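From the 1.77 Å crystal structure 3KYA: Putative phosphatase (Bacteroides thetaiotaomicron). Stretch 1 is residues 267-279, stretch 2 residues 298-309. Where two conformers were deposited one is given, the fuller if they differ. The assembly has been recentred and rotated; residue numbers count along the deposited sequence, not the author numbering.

Stretch 1 267-279: EKGQVFRLDLVDY
Stretch 2 298-309: NTFKQLFTIADP

Strand 270-274 pairs antiparallel with a second strand that runs through Lys 301 to Thr 305; their N-to-C directions diverge by 141°, with axes approaching to 4.4 Å, and the two stretches together bury 870 Å². The register sets Gln 270 opposite Thr 305 (CA to CA 4.2 Å), Phe 272 opposite Gln 302 (4.5 Å) and Arg 273 opposite Lys 301 (5.0 Å). One strand spends an extra residue between these pairs: Leu 303, at phi/psi -75/-41, interrupts the extended conformation, and Phe 304 (-178/174) then stretches almost flat. The carbonyl of Val 271 accordingly receives Leu 303 N (3.0 Å to Val 271 O), while Val 271 N reaches Phe 304 O at 3.0 Å. Arg 273 and Lys 301 close a regular reciprocal pair, Arg 273 N to Lys 301 O at 2.8 Å and Lys 301 N to Arg 273 O at 3.0 Å. At the other end Ile 306 N donates to Gly 269 O (3.1 Å).

Gly 269 has phi/psi 71/32, a positive phi that by itself favours glycine; an ideal CB would point toward the other stretch, 3.7 Å from Asp 308 O and 3.9 Å from Ile 306 CG1, a snug fit without a clash. The buried Val 271 (chi1 t) fills the hollow between Phe 304 and Ile 306. Its CG2 lies 3.7 Å from Phe 304 CE1 and 3.8 Å from Ile 306 CG2, so one methyl meets both the p-rotamer phenyl ring and the p,t isoleucine. Arg 273 shares this face, extended t,t,t; its CB lies 4.4 Å from Leu 303 CG (m,t), while its end leads away to partners elsewhere in the structure.

Gln 270, Phe 272 and Leu 274 occupy the other face. Leu 274 (t,p) brings CD2 to 3.9 Å from Phe 300 CE1, the phenylalanine being m with chi2 -86°, and sets CD1 3.5 Å from Thr 299 O. Phe 272 (m, chi2 -76°) places CE1 3.5 Å from Gln 302 OE1. The extended t,t Gln 302 also brings OE1 to 3.6 Å from Gln 270 CG, and a water joins Gln 302 OE1 (2.6 Å) to Gln 270 NE2 (3.0 Å). Gln 270 bends back (m,p), its OE1 accepting from Lys 268 N (2.9 Å) and its NE2 donating to Glu 267 OE1 (3.0 Å), which braces the turn before the strand.

Water fills the gaps at both ends. One bridges Lys 268 O (2.9 Å), Ala 307 N (2.7 Å) and Asp 308 O (2.9 Å); another joins Asp 275 N (2.9 Å), Asp 278 OD2 (2.7 Å) and Thr 299 O (2.7 Å). Asp 275 caps the following helix, its OD1 accepting from Val 277 N at 3.1 Å.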

# COMPACT_ATOMS: atom_id res chain seq x y z
N GLU A 267 6.58 35.45 -11.61
CA GLU A 267 7.83 36.14 -12.03
C GLU A 267 9.10 35.45 -11.50
O GLU A 267 9.92 34.94 -12.30
CB GLU A 267 7.81 37.59 -11.57
CG GLU A 267 9.03 38.37 -12.10
CD GLU A 267 9.29 39.67 -11.37
OE1 GLU A 267 9.03 39.73 -10.14
OE2 GLU A 267 9.79 40.61 -12.01
N LYS A 268 9.26 35.43 -10.18
CA LYS A 268 10.40 34.77 -9.53
C LYS A 268 9.96 33.66 -8.57
O LYS A 268 10.76 33.10 -7.83
CB LYS A 268 11.23 35.79 -8.75
CG LYS A 268 11.88 36.85 -9.62
CD LYS A 268 12.54 37.90 -8.74
CE LYS A 268 13.31 38.91 -9.57
NZ LYS A 268 13.84 40.01 -8.73
N GLY A 269 8.66 33.34 -8.59
CA GLY A 269 8.11 32.35 -7.67
C GLY A 269 8.05 32.85 -6.24
O GLY A 269 8.22 32.09 -5.29
N GLN A 270 7.84 34.16 -6.08
CA GLN A 270 7.72 34.77 -4.76
C GLN A 270 6.49 34.27 -4.00
O GLN A 270 5.48 33.97 -4.61
CB GLN A 270 7.54 36.30 -4.85
CG GLN A 270 8.64 37.14 -5.49
CD GLN A 270 8.51 37.36 -6.99
OE1 GLN A 270 8.05 36.51 -7.73
NE2 GLN A 270 8.99 38.51 -7.45
N VAL A 271 6.60 34.21 -2.67
CA VAL A 271 5.46 33.95 -1.80
C VAL A 271 5.35 35.16 -0.87
O VAL A 271 6.31 35.50 -0.17
CB VAL A 271 5.57 32.64 -1.00
CG1 VAL A 271 4.47 32.55 0.06
CG2 VAL A 271 5.50 31.43 -1.94
N PHE A 272 4.18 35.82 -0.91
CA PHE A 272 3.90 37.00 -0.10
C PHE A 272 2.89 36.67 1.00
O PHE A 272 1.99 35.85 0.79
CB PHE A 272 3.31 38.14 -0.94
CG PHE A 272 4.20 38.62 -2.04
CD1 PHE A 272 5.28 39.44 -1.75
CD2 PHE A 272 3.94 38.30 -3.36
CE1 PHE A 272 6.11 39.90 -2.77
CE2 PHE A 272 4.76 38.76 -4.38
CZ PHE A 272 5.85 39.56 -4.08
N ARG A 273 3.03 37.32 2.15
CA ARG A 273 2.17 37.14 3.32
C ARG A 273 1.51 38.46 3.71
O ARG A 273 2.21 39.44 4.00
CB ARG A 273 2.99 36.65 4.51
CG ARG A 273 2.21 36.33 5.78
CD ARG A 273 3.17 36.07 6.94
NE ARG A 273 2.52 35.61 8.17
CZ ARG A 273 1.85 36.38 9.03
NH1 ARG A 273 1.68 37.68 8.79
NH2 ARG A 273 1.32 35.85 10.12
N LEU A 274 0.18 38.47 3.75
CA LEU A 274 -0.59 39.64 4.17
C LEU A 274 -1.47 39.31 5.37
O LEU A 274 -2.22 38.31 5.37
CB LEU A 274 -1.48 40.15 3.03
CG LEU A 274 -2.44 41.29 3.39
CD1 LEU A 274 -1.66 42.53 3.87
CD2 LEU A 274 -3.32 41.62 2.20
N ASP A 275 -1.36 40.12 6.42
CA ASP A 275 -2.22 39.99 7.58
C ASP A 275 -3.42 40.88 7.24
O ASP A 275 -3.28 42.11 7.16
CB ASP A 275 -1.50 40.45 8.85
CG ASP A 275 -2.33 40.23 10.12
OD1 ASP A 275 -3.57 40.08 10.05
OD2 ASP A 275 -1.72 40.25 11.21
N LEU A 276 -4.59 40.27 7.03
CA LEU A 276 -5.80 41.04 6.68
C LEU A 276 -6.19 42.09 7.73
O LEU A 276 -6.88 43.05 7.39
CB LEU A 276 -6.99 40.11 6.39
CG LEU A 276 -6.82 39.15 5.20
CD1 LEU A 276 -8.05 38.24 5.06
CD2 LEU A 276 -6.54 39.92 3.90
N VAL A 277 -5.78 41.91 8.99
CA VAL A 277 -6.03 42.90 10.05
C VAL A 277 -5.52 44.27 9.61
O VAL A 277 -6.16 45.29 9.87
CB VAL A 277 -5.39 42.52 11.41
CG1 VAL A 277 -5.43 43.70 12.39
CG2 VAL A 277 -6.08 41.31 12.01
N ASP A 278 -4.36 44.30 8.94
CA ASP A 278 -3.78 45.56 8.44
C ASP A 278 -4.75 46.26 7.48
O ASP A 278 -4.93 47.48 7.53
CB ASP A 278 -2.45 45.33 7.70
CG ASP A 278 -1.33 44.87 8.63
OD1 ASP A 278 -1.49 44.98 9.86
OD2 ASP A 278 -0.28 44.42 8.11
N TYR A 279 -5.37 45.47 6.62
CA TYR A 279 -6.33 45.98 5.65
C TYR A 279 -7.59 46.53 6.30
O TYR A 279 -7.97 47.67 6.04
CB TYR A 279 -6.70 44.88 4.64
CG TYR A 279 -7.83 45.30 3.74
CD1 TYR A 279 -7.63 46.22 2.73
CD2 TYR A 279 -9.12 44.79 3.93
CE1 TYR A 279 -8.66 46.63 1.92
CE2 TYR A 279 -10.16 45.18 3.11
CZ TYR A 279 -9.93 46.10 2.11
OH TYR A 279 -10.94 46.51 1.29
N ASN A 298 6.86 45.83 4.30
CA ASN A 298 6.54 45.42 5.67
C ASN A 298 5.13 44.85 5.81
O ASN A 298 4.89 44.02 6.70
CB ASN A 298 6.70 46.58 6.66
CG ASN A 298 8.15 46.95 6.93
OD1 ASN A 298 9.07 46.16 6.69
ND2 ASN A 298 8.36 48.15 7.45
N THR A 299 4.19 45.27 4.96
CA THR A 299 2.79 44.80 5.00
C THR A 299 2.55 43.57 4.10
O THR A 299 1.82 42.65 4.47
CB THR A 299 1.84 45.95 4.63
OG1 THR A 299 2.06 46.34 3.27
CG2 THR A 299 2.07 47.15 5.54
N PHE A 300 3.16 43.57 2.91
CA PHE A 300 3.07 42.44 1.98
C PHE A 300 4.44 41.78 2.07
O PHE A 300 5.31 42.01 1.22
CB PHE A 300 2.78 42.87 0.55
CG PHE A 300 1.53 43.68 0.40
CD1 PHE A 300 0.30 43.06 0.24
CD2 PHE A 300 1.58 45.07 0.44
CE1 PHE A 300 -0.86 43.81 0.11
CE2 PHE A 300 0.43 45.83 0.31
CZ PHE A 300 -0.79 45.20 0.14
N LYS A 301 4.65 40.99 3.11
CA LYS A 301 5.97 40.41 3.38
C LYS A 301 6.36 39.29 2.42
O LYS A 301 5.66 38.29 2.32
CB LYS A 301 6.03 39.91 4.83
CG LYS A 301 7.40 39.49 5.30
CD LYS A 301 7.45 39.10 6.78
CE LYS A 301 8.83 38.48 7.11
NZ LYS A 301 9.05 38.18 8.56
N GLN A 302 7.50 39.45 1.73
CA GLN A 302 8.03 38.43 0.82
C GLN A 302 8.88 37.45 1.63
O GLN A 302 9.98 37.77 2.02
CB GLN A 302 8.83 39.04 -0.33
CG GLN A 302 9.44 38.01 -1.30
CD GLN A 302 10.09 38.62 -2.53
OE1 GLN A 302 9.63 39.63 -3.06
NE2 GLN A 302 11.16 37.99 -3.01
N LEU A 303 8.36 36.24 1.86
CA LEU A 303 9.05 35.26 2.69
C LEU A 303 10.25 34.61 2.00
O LEU A 303 11.28 34.38 2.63
CB LEU A 303 8.08 34.15 3.14
CG LEU A 303 6.84 34.58 3.92
CD1 LEU A 303 6.04 33.36 4.38
CD2 LEU A 303 7.22 35.44 5.11
N PHE A 304 10.07 34.30 0.72
CA PHE A 304 11.07 33.62 -0.09
C PHE A 304 10.58 33.47 -1.52
O PHE A 304 9.43 33.85 -1.84
CB PHE A 304 11.37 32.22 0.50
CG PHE A 304 10.12 31.48 0.98
CD1 PHE A 304 9.20 30.97 0.09
CD2 PHE A 304 9.91 31.29 2.34
CE1 PHE A 304 8.06 30.29 0.54
CE2 PHE A 304 8.77 30.63 2.80
CZ PHE A 304 7.84 30.13 1.89
N THR A 305 11.48 32.97 -2.37
CA THR A 305 11.19 32.55 -3.72
C THR A 305 11.32 31.03 -3.60
O THR A 305 12.29 30.55 -3.00
CB THR A 305 12.15 33.14 -4.75
OG1 THR A 305 13.50 32.93 -4.32
CG2 THR A 305 11.91 34.64 -4.91
N ILE A 306 10.39 30.24 -4.13
CA ILE A 306 10.46 28.79 -3.91
C ILE A 306 11.48 28.02 -4.76
O ILE A 306 11.95 26.98 -4.32
CB ILE A 306 9.05 28.11 -4.00
CG1 ILE A 306 8.54 27.98 -5.44
CG2 ILE A 306 8.05 28.86 -3.09
CD1 ILE A 306 7.17 27.24 -5.58
N ALA A 307 11.78 28.51 -5.96
CA ALA A 307 12.70 27.86 -6.89
C ALA A 307 13.29 28.87 -7.88
O ALA A 307 13.87 29.87 -7.47
CB ALA A 307 11.99 26.72 -7.62
N ASP A 308 13.09 28.62 -9.17
CA ASP A 308 13.61 29.48 -10.24
C ASP A 308 12.53 30.39 -10.81
O ASP A 308 11.36 30.26 -10.44
CB ASP A 308 14.19 28.60 -11.33
CG ASP A 308 15.33 27.80 -10.83
OD1 ASP A 308 16.33 28.42 -10.40
OD2 ASP A 308 15.23 26.55 -10.89
N PRO A 309 12.91 31.33 -11.68
CA PRO A 309 11.90 32.22 -12.25
C PRO A 309 10.89 31.50 -13.14
O PRO A 309 11.17 30.41 -13.64
CB PRO A 309 12.73 33.20 -13.10
CG PRO A 309 14.06 33.19 -12.46
CD PRO A 309 14.27 31.79 -12.00
O HOH W 1 10.55 30.23 -7.69
O HOH W 2 13.37 32.63 -8.48
O HOH W 3 9.82 40.61 -5.41
O HOH W 4 0.57 42.26 6.82